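Local structure of AA9 family lytic polysaccharide monooxygenase cel61B (Hypocrea jecorina, 2VTC) at residues R133-Q138 with K209-G214; T115-C120 with G172-R177; P107-P112 with A150-I155. The protein cleaves cellulose and related polysaccharides by copper-dependent oxidation of their (1-4)-glycosidic bonds, drawing on a reducing agent and O2 or H2O2. All coordinates share one frame; numbering follows the deposited sequence.

Interaction 1: residues R133-Q138 with K209-G214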
# COMPACT_ATOMS: atom_id res chain seq x y z
N ARG A 133 -10.47 8.89 -0.74
CA ARG A 133 -9.67 9.71 -1.67
C ARG A 133 -8.25 9.77 -1.16
O ARG A 133 -8.00 10.12 -0.02
CB ARG A 133 -10.27 11.13 -1.85
CG ARG A 133 -11.76 11.14 -2.27
CD ARG A 133 -12.33 12.57 -2.44
NE ARG A 133 -11.55 13.28 -3.45
CZ ARG A 133 -11.83 13.29 -4.75
NH1 ARG A 133 -12.94 12.70 -5.19
NH2 ARG A 133 -11.03 13.91 -5.60
N TRP A 134 -7.29 9.39 -2.01
CA TRP A 134 -5.94 9.11 -1.56
C TRP A 134 -4.95 10.22 -1.86
O TRP A 134 -5.00 10.84 -2.92
CB TRP A 134 -5.48 7.83 -2.28
CG TRP A 134 -6.39 6.71 -1.95
CD1 TRP A 134 -7.43 6.25 -2.72
CD2 TRP A 134 -6.36 5.90 -0.78
NE1 TRP A 134 -8.07 5.21 -2.08
CE2 TRP A 134 -7.42 4.96 -0.90
CE3 TRP A 134 -5.56 5.89 0.38
CZ2 TRP A 134 -7.70 4.01 0.10
CZ3 TRP A 134 -5.84 4.93 1.37
CH2 TRP A 134 -6.91 4.01 1.21
N VAL A 135 -4.06 10.45 -0.90
CA VAL A 135 -2.99 11.43 -1.01
C VAL A 135 -1.64 10.72 -0.89
O VAL A 135 -1.41 10.03 0.07
CB VAL A 135 -3.15 12.50 0.10
CG1 VAL A 135 -2.01 13.47 0.10
CG2 VAL A 135 -4.48 13.25 -0.09
N LYS A 136 -0.77 10.90 -1.88
CA LYS A 136 0.55 10.24 -1.84
C LYS A 136 1.45 10.85 -0.76
O LYS A 136 1.65 12.06 -0.75
CB LYS A 136 1.24 10.35 -3.20
CG LYS A 136 2.57 9.56 -3.28
CD LYS A 136 3.25 9.78 -4.63
CE LYS A 136 2.77 8.79 -5.71
NZ LYS A 136 3.28 9.16 -7.08
N ILE A 137 1.97 10.01 0.13
CA ILE A 137 2.87 10.49 1.20
C ILE A 137 4.29 9.89 1.14
O ILE A 137 5.17 10.30 1.91
CB ILE A 137 2.26 10.28 2.62
CG1 ILE A 137 2.02 8.79 2.92
CG2 ILE A 137 0.98 11.13 2.76
CD1 ILE A 137 1.94 8.44 4.39
N GLN A 138 4.50 8.94 0.24
CA GLN A 138 5.81 8.31 0.04
C GLN A 138 5.92 7.73 -1.37
O GLN A 138 4.97 7.15 -1.89
CB GLN A 138 6.03 7.21 1.10
CG GLN A 138 7.34 6.38 1.00
CD GLN A 138 7.25 5.24 -0.01
OE1 GLN A 138 6.20 4.57 -0.15
NE2 GLN A 138 8.36 4.98 -0.71
N LYS A 209 -2.81 20.39 9.86
CA LYS A 209 -3.22 20.47 8.45
C LYS A 209 -4.20 19.38 8.03
O LYS A 209 -3.99 18.20 8.33
CB LYS A 209 -2.02 20.47 7.50
CG LYS A 209 -1.22 21.76 7.52
CD LYS A 209 -0.39 21.90 6.25
CE LYS A 209 0.44 23.19 6.25
NZ LYS A 209 1.44 23.24 7.38
N ALA A 210 -5.26 19.78 7.33
CA ALA A 210 -6.21 18.83 6.75
C ALA A 210 -5.59 18.17 5.52
O ALA A 210 -4.80 18.79 4.78
CB ALA A 210 -7.51 19.53 6.36
N LEU A 211 -5.97 16.92 5.27
CA LEU A 211 -5.59 16.25 4.03
C LEU A 211 -6.30 16.95 2.86
O LEU A 211 -7.49 17.27 2.97
CB LEU A 211 -6.01 14.78 4.12
CG LEU A 211 -5.18 13.62 3.60
CD1 LEU A 211 -3.72 13.68 4.00
CD2 LEU A 211 -5.84 12.31 4.02
N PRO A 212 -5.59 17.21 1.73
CA PRO A 212 -6.30 17.81 0.60
C PRO A 212 -7.19 16.81 -0.14
O PRO A 212 -7.30 15.66 0.27
CB PRO A 212 -5.18 18.30 -0.30
CG PRO A 212 -4.09 17.31 -0.06
CD PRO A 212 -4.17 16.98 1.42
N ALA A 213 -7.82 17.27 -1.22
CA ALA A 213 -8.89 16.54 -1.88
C ALA A 213 -8.45 15.12 -2.32
O ALA A 213 -9.22 14.17 -2.24
CB ALA A 213 -9.42 17.34 -3.07
N GLY A 214 -7.21 15.00 -2.76
CA GLY A 214 -6.68 13.68 -3.15
C GLY A 214 -7.39 13.09 -4.37
O GLY A 214 -8.08 13.81 -5.12
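Val135 and Gly214 bring the two backbones closest, with their CA atoms 4.8 Å apart, where the 209-214 loop comes in against the 133-138 strand. No backbone hydrogen bond joins the two segments, but Gly214 CA lies 3.3 Å from Trp134 O. With phi at 65° and a CB direction that would run into that carbonyl, the position suits glycine.

Arg133 grips two successive carbonyls of the loop. Its NE donates to Ala213 O at 2.8 Å (N-H...O 159°), with the oxygen in the guanidinium plane. NH2 donates to Gly214 O at 3.0 Å, a more bent bond (134°) whose acceptor is tilted from that plane. Val135 supplies the apolar half: its CG2, anti to the carbonyl carbon, meets Leu211 CG at 3.8 Å and the Pro212 ring at CD, the Val135 and Leu211 side chains running antiparallel past one another.

Trp134 turns the other way, onto strands 113-119 and 172-182. On the 113-119 side, Ile137 and Gln138 both face Thr115, a classic beta bulge. The loop thus lies against strand 133-143, with Leu211 reaching Val117 and Tyr174, just before Thr215 of strand 215-216 pairs with Trp134.

Interaction 2: residues T115-C120 with G172-R177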
# COMPACT_ATOMS: atom_id res chain seq x y z
N THR A 115 3.22 4.89 -1.09
CA THR A 115 2.25 4.80 0.02
C THR A 115 1.33 6.02 0.00
O THR A 115 1.78 7.16 -0.22
CB THR A 115 2.96 4.70 1.39
OG1 THR A 115 3.96 3.67 1.31
CG2 THR A 115 1.99 4.31 2.50
N TYR A 116 0.05 5.76 0.25
CA TYR A 116 -0.97 6.82 0.24
C TYR A 116 -1.70 6.82 1.59
O TYR A 116 -1.67 5.81 2.34
CB TYR A 116 -2.01 6.57 -0.86
CG TYR A 116 -1.47 6.49 -2.28
CD1 TYR A 116 -1.49 7.60 -3.12
CD2 TYR A 116 -0.97 5.28 -2.79
CE1 TYR A 116 -0.98 7.54 -4.43
CE2 TYR A 116 -0.47 5.20 -4.09
CZ TYR A 116 -0.49 6.33 -4.90
OH TYR A 116 -0.02 6.25 -6.20
N VAL A 117 -2.39 7.93 1.86
CA VAL A 117 -3.29 8.02 3.03
C VAL A 117 -4.63 8.63 2.62
O VAL A 117 -4.69 9.41 1.68
CB VAL A 117 -2.62 8.83 4.18
CG1 VAL A 117 -2.35 10.26 3.77
CG2 VAL A 117 -3.44 8.74 5.49
N VAL A 118 -5.69 8.20 3.28
CA VAL A 118 -7.03 8.74 3.08
C VAL A 118 -7.71 8.90 4.45
O VAL A 118 -7.54 8.07 5.35
CB VAL A 118 -7.89 7.81 2.23
CG1 VAL A 118 -8.25 6.59 3.02
CG2 VAL A 118 -9.15 8.49 1.81
N GLU A 119 -8.52 9.96 4.58
CA GLU A 119 -9.33 10.13 5.78
C GLU A 119 -10.69 9.42 5.67
O GLU A 119 -11.26 9.30 4.59
CB GLU A 119 -9.51 11.62 6.10
CG GLU A 119 -10.11 11.86 7.50
CD GLU A 119 -10.31 13.34 7.85
OE1 GLU A 119 -9.89 14.22 7.08
OE2 GLU A 119 -10.91 13.58 8.93
N CYS A 120 -11.21 8.97 6.81
CA CYS A 120 -12.53 8.33 6.87
C CYS A 120 -13.54 9.28 7.47
O CYS A 120 -13.21 10.00 8.42
CB CYS A 120 -12.50 7.08 7.74
SG CYS A 120 -11.33 5.82 7.10
N GLY A 172 -7.28 12.33 13.33
CA GLY A 172 -8.36 11.81 12.52
C GLY A 172 -8.27 10.31 12.36
O GLY A 172 -7.32 9.67 12.84
N ASN A 173 -9.29 9.74 11.73
CA ASN A 173 -9.30 8.32 11.41
C ASN A 173 -8.85 8.18 9.96
O ASN A 173 -9.46 8.74 9.06
CB ASN A 173 -10.69 7.74 11.58
CG ASN A 173 -11.16 7.72 13.03
OD1 ASN A 173 -10.37 7.49 13.97
ND2 ASN A 173 -12.45 7.95 13.23
N TYR A 174 -7.75 7.44 9.74
CA TYR A 174 -7.19 7.32 8.38
C TYR A 174 -6.93 5.86 8.00
O TYR A 174 -6.83 4.97 8.87
CB TYR A 174 -5.86 8.09 8.26
CG TYR A 174 -5.95 9.57 8.56
CD1 TYR A 174 -6.25 10.49 7.55
CD2 TYR A 174 -5.72 10.06 9.85
CE1 TYR A 174 -6.34 11.87 7.80
CE2 TYR A 174 -5.81 11.44 10.12
CZ TYR A 174 -6.12 12.32 9.09
OH TYR A 174 -6.21 13.68 9.32
N VAL A 175 -6.83 5.66 6.69
CA VAL A 175 -6.38 4.40 6.11
C VAL A 175 -5.09 4.70 5.37
O VAL A 175 -4.99 5.70 4.62
CB VAL A 175 -7.42 3.83 5.12
CG1 VAL A 175 -7.00 2.45 4.63
CG2 VAL A 175 -8.80 3.67 5.80
N PHE A 176 -4.11 3.82 5.55
CA PHE A 176 -2.84 3.91 4.81
C PHE A 176 -2.78 2.78 3.78
O PHE A 176 -3.05 1.63 4.11
CB PHE A 176 -1.66 3.81 5.77
CG PHE A 176 -1.47 5.04 6.59
CD1 PHE A 176 -0.54 6.00 6.23
CD2 PHE A 176 -2.31 5.28 7.68
CE1 PHE A 176 -0.38 7.17 6.99
CE2 PHE A 176 -2.19 6.45 8.43
CZ PHE A 176 -1.21 7.41 8.09
N ARG A 177 -2.49 3.14 2.52
CA ARG A 177 -2.47 2.19 1.41
C ARG A 177 -1.03 2.11 0.91
O ARG A 177 -0.56 3.05 0.26
CB ARG A 177 -3.44 2.65 0.31
CG ARG A 177 -3.52 1.81 -0.96
CD ARG A 177 -4.40 2.53 -1.97
NE ARG A 177 -4.53 1.72 -3.18
CZ ARG A 177 -3.59 1.67 -4.14
NH1 ARG A 177 -2.46 2.42 -4.04
NH2 ARG A 177 -3.78 0.86 -5.19
O HOH W 1 -7.35 15.38 7.42
O HOH W 2 -11.36 11.55 10.85
O HOH W 3 -13.72 10.18 11.28
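Tyr116 to Glu119 pair with Arg177 to Tyr174 in antiparallel register, the strand axes 4.6 Å apart at 162°. Tyr116-Arg177 and Val118-Val175 are hydrogen-bonded pairs, each with two backbone bonds; Val117-Phe176 and Glu119-Tyr174 are non-hydrogen-bonded. A further bond from Cys120 N to Asn173 O continues the pairing.

The packing is close from Tyr116 to Val118. Val117 CG2, anti to the backbone N, sits over one face of the Phe176 ring, 3.8 Å from its centroid and 15° off the normal, a CH-pi contact displaced toward the rim. The same methyl touches Tyr174 CB at 3.7 Å. On the side of the sheet that carries Tyr116, Val118, Val175 and Arg177, Val118 CG1 meets Val175 CB at 3.6 Å. Arg177 runs alongside Tyr116, with NH1 3.4 Å from Tyr116 CE2 and the guanidinium and ring planes 67° apart; a salt bridge to Glu179 and bonds to the Ile76 and Val77 carbonyls hold this buried charge. Cys120 SG, in its disulfide with Cys124, lies against Val175 CG2.

Toward Glu119 and Asn173, water enters. Glu119 runs obliquely across Tyr174, and one water donates to both Glu119 OE1 and Tyr174 OH, the latter also bonded to Arg170 O. A second accepts from Asn173 N.

Such antiparallel pairing, with valines and aromatic rings packed on both faces, belongs to the immunoglobulin-like beta-sandwich of AA9 enzymes.

Interaction 3: residues P107-P112 with A150-I155. With NI (nickel (II) ion), chain E.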
# COMPACT_ATOMS: atom_id res chain seq x y z
N PRO A 107 9.89 -11.66 -3.73
CA PRO A 107 10.41 -12.19 -5.02
C PRO A 107 11.00 -11.28 -6.12
O PRO A 107 11.39 -11.80 -7.17
CB PRO A 107 9.33 -13.14 -5.50
CG PRO A 107 8.09 -12.61 -4.88
CD PRO A 107 8.46 -11.98 -3.56
N HIS A 108 10.90 -9.95 -6.06
CA HIS A 108 10.41 -9.10 -7.16
C HIS A 108 11.35 -7.89 -7.00
O HIS A 108 11.05 -6.96 -6.26
CB HIS A 108 8.96 -8.66 -7.14
CG HIS A 108 8.00 -9.73 -7.54
ND1 HIS A 108 8.29 -10.67 -8.51
CD2 HIS A 108 6.76 -10.03 -7.08
CE1 HIS A 108 7.27 -11.50 -8.63
NE2 HIS A 108 6.33 -11.13 -7.78
N PRO A 109 12.55 -7.94 -7.63
CA PRO A 109 13.55 -6.88 -7.40
C PRO A 109 13.38 -5.63 -8.27
O PRO A 109 14.08 -4.64 -8.03
CB PRO A 109 14.87 -7.59 -7.76
CG PRO A 109 14.48 -8.49 -8.88
CD PRO A 109 13.08 -9.01 -8.50
N TYR A 110 12.45 -5.67 -9.22
CA TYR A 110 12.19 -4.55 -10.12
C TYR A 110 10.90 -3.79 -9.76
O TYR A 110 9.82 -4.39 -9.72
CB TYR A 110 12.04 -5.03 -11.56
CG TYR A 110 13.27 -5.68 -12.18
CD1 TYR A 110 14.21 -4.90 -12.86
CD2 TYR A 110 13.49 -7.05 -12.10
CE1 TYR A 110 15.33 -5.48 -13.45
CE2 TYR A 110 14.62 -7.65 -12.68
CZ TYR A 110 15.53 -6.84 -13.35
OH TYR A 110 16.64 -7.41 -13.93
N GLY A 111 11.01 -2.48 -9.57
CA GLY A 111 9.83 -1.64 -9.43
C GLY A 111 9.83 -0.68 -8.26
O GLY A 111 10.56 -0.87 -7.27
N PRO A 112 8.96 0.35 -8.36
CA PRO A 112 8.84 1.37 -7.31
C PRO A 112 7.94 0.95 -6.14
O PRO A 112 7.22 -0.05 -6.21
CB PRO A 112 8.20 2.54 -8.05
CG PRO A 112 7.26 1.86 -9.04
CD PRO A 112 8.05 0.62 -9.49
N ALA A 150 13.75 0.45 -5.62
CA ALA A 150 13.24 0.40 -4.25
C ALA A 150 12.89 -1.02 -3.81
O ALA A 150 13.14 -1.38 -2.66
CB ALA A 150 12.01 1.33 -4.12
N GLN A 151 12.32 -1.83 -4.70
CA GLN A 151 11.94 -3.21 -4.31
C GLN A 151 13.14 -4.12 -3.99
O GLN A 151 13.05 -4.99 -3.12
CB GLN A 151 10.99 -3.82 -5.33
CG GLN A 151 9.52 -3.34 -5.10
CD GLN A 151 8.56 -3.86 -6.12
OE1 GLN A 151 8.38 -5.07 -6.28
NE2 GLN A 151 7.91 -2.95 -6.85
N GLN A 152 14.27 -3.88 -4.65
CA GLN A 152 15.52 -4.56 -4.26
C GLN A 152 15.96 -4.11 -2.85
O GLN A 152 16.37 -4.93 -2.03
CB GLN A 152 16.62 -4.35 -5.32
CG GLN A 152 17.96 -5.03 -5.00
CD GLN A 152 17.86 -6.53 -4.80
OE1 GLN A 152 18.12 -7.03 -3.71
NE2 GLN A 152 17.50 -7.25 -5.84
N ASP A 153 15.82 -2.81 -2.56
CA ASP A 153 16.10 -2.30 -1.22
C ASP A 153 15.20 -2.96 -0.17
O ASP A 153 15.67 -3.28 0.91
CB ASP A 153 16.03 -0.77 -1.17
CG ASP A 153 17.14 -0.12 -1.99
OD1 ASP A 153 18.18 -0.78 -2.21
OD2 ASP A 153 16.96 1.03 -2.43
N LEU A 154 13.93 -3.20 -0.52
CA LEU A 154 13.01 -3.88 0.40
C LEU A 154 13.53 -5.28 0.76
O LEU A 154 13.57 -5.65 1.94
CB LEU A 154 11.61 -3.97 -0.24
CG LEU A 154 10.52 -4.76 0.48
CD1 LEU A 154 10.07 -4.03 1.73
CD2 LEU A 154 9.34 -4.96 -0.47
N ILE A 155 13.94 -6.03 -0.26
CA ILE A 155 14.47 -7.38 -0.08
C ILE A 155 15.70 -7.33 0.84
O ILE A 155 15.80 -8.11 1.80
CB ILE A 155 14.84 -8.03 -1.43
CG1 ILE A 155 13.58 -8.25 -2.29
CG2 ILE A 155 15.59 -9.38 -1.22
CD1 ILE A 155 13.84 -8.48 -3.77
NI NI E . 4.65 -12.08 -7.06
O HOH W 4 5.57 -14.02 -7.16
O HOH W 5 4.17 -12.02 -8.18
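The metal site of this AA9 enzyme borders the contact: His108, with His20 and Tyr195, binds the catalytic copper, whose place a nickel ion takes in this crystal. His108 NE2 lies 2.1 Å from the nickel, and Pro107 CG covers the centre of one imidazole face, 3.6 Å above its plane.

Behind the ligand, the 107-112 loop packs against the N-terminal part of helix 150-156, and Gln151 makes the polar link. Its backbone N donates to Gly111 O at 3.3 Å, nearly along the C=O axis. The side chain is extended beyond CG, and its NE2 donates to Pro112 O at 3.0 Å; this donor stands above the carbonyl plane and the bond is bent (146°). The other end of the amide, OE1, accepts from Trp106 NE1, which fixes its orientation, while Gln151 CB rests 3.3 Å from His108 O. Gly111 has phi/psi of 132/161°, and a CB there would collide with Gln151 NE2, so glycine fits the passage of the amide. Farther along the helix, Ile155 CD1 lies 4.0 Å from both Pro109 CA and His108 N.

His184 stacks on the His108 ring. Gln151 can therefore be read as a second-shell residue: its amide bonds Trp106, which stands edge-to-face to the histidine, and ties the following loop to the helix, and so probably helps to keep the imidazole positioned for the metal.

How the interactions relate
Interaction 2 is the buried core, whereas interactions 1 and 3 are only partly buried and each joins a loop to a regular element. Interactions 1 and 2 share one sheet: strand 113-119 lies between strands 133-143 and 172-182, with Val135 N 2.8 Å from Val117 O and Trp134 CZ3 3.4 Å from Val118 CG1. Interaction 3 lies on the opposite side of the chain's centre from interaction 2, about 24 Å away between centres, yet 107-112 leads into strand 113-119, which carries 115-120. Chemistry follows place: paired backbone bonds and apolar faces in 115-120 with 172-177, arginine-to-carbonyl bonds near the surface in 133-138 with 209-214, and a glutamine amide behind the metal ligand in interaction 3.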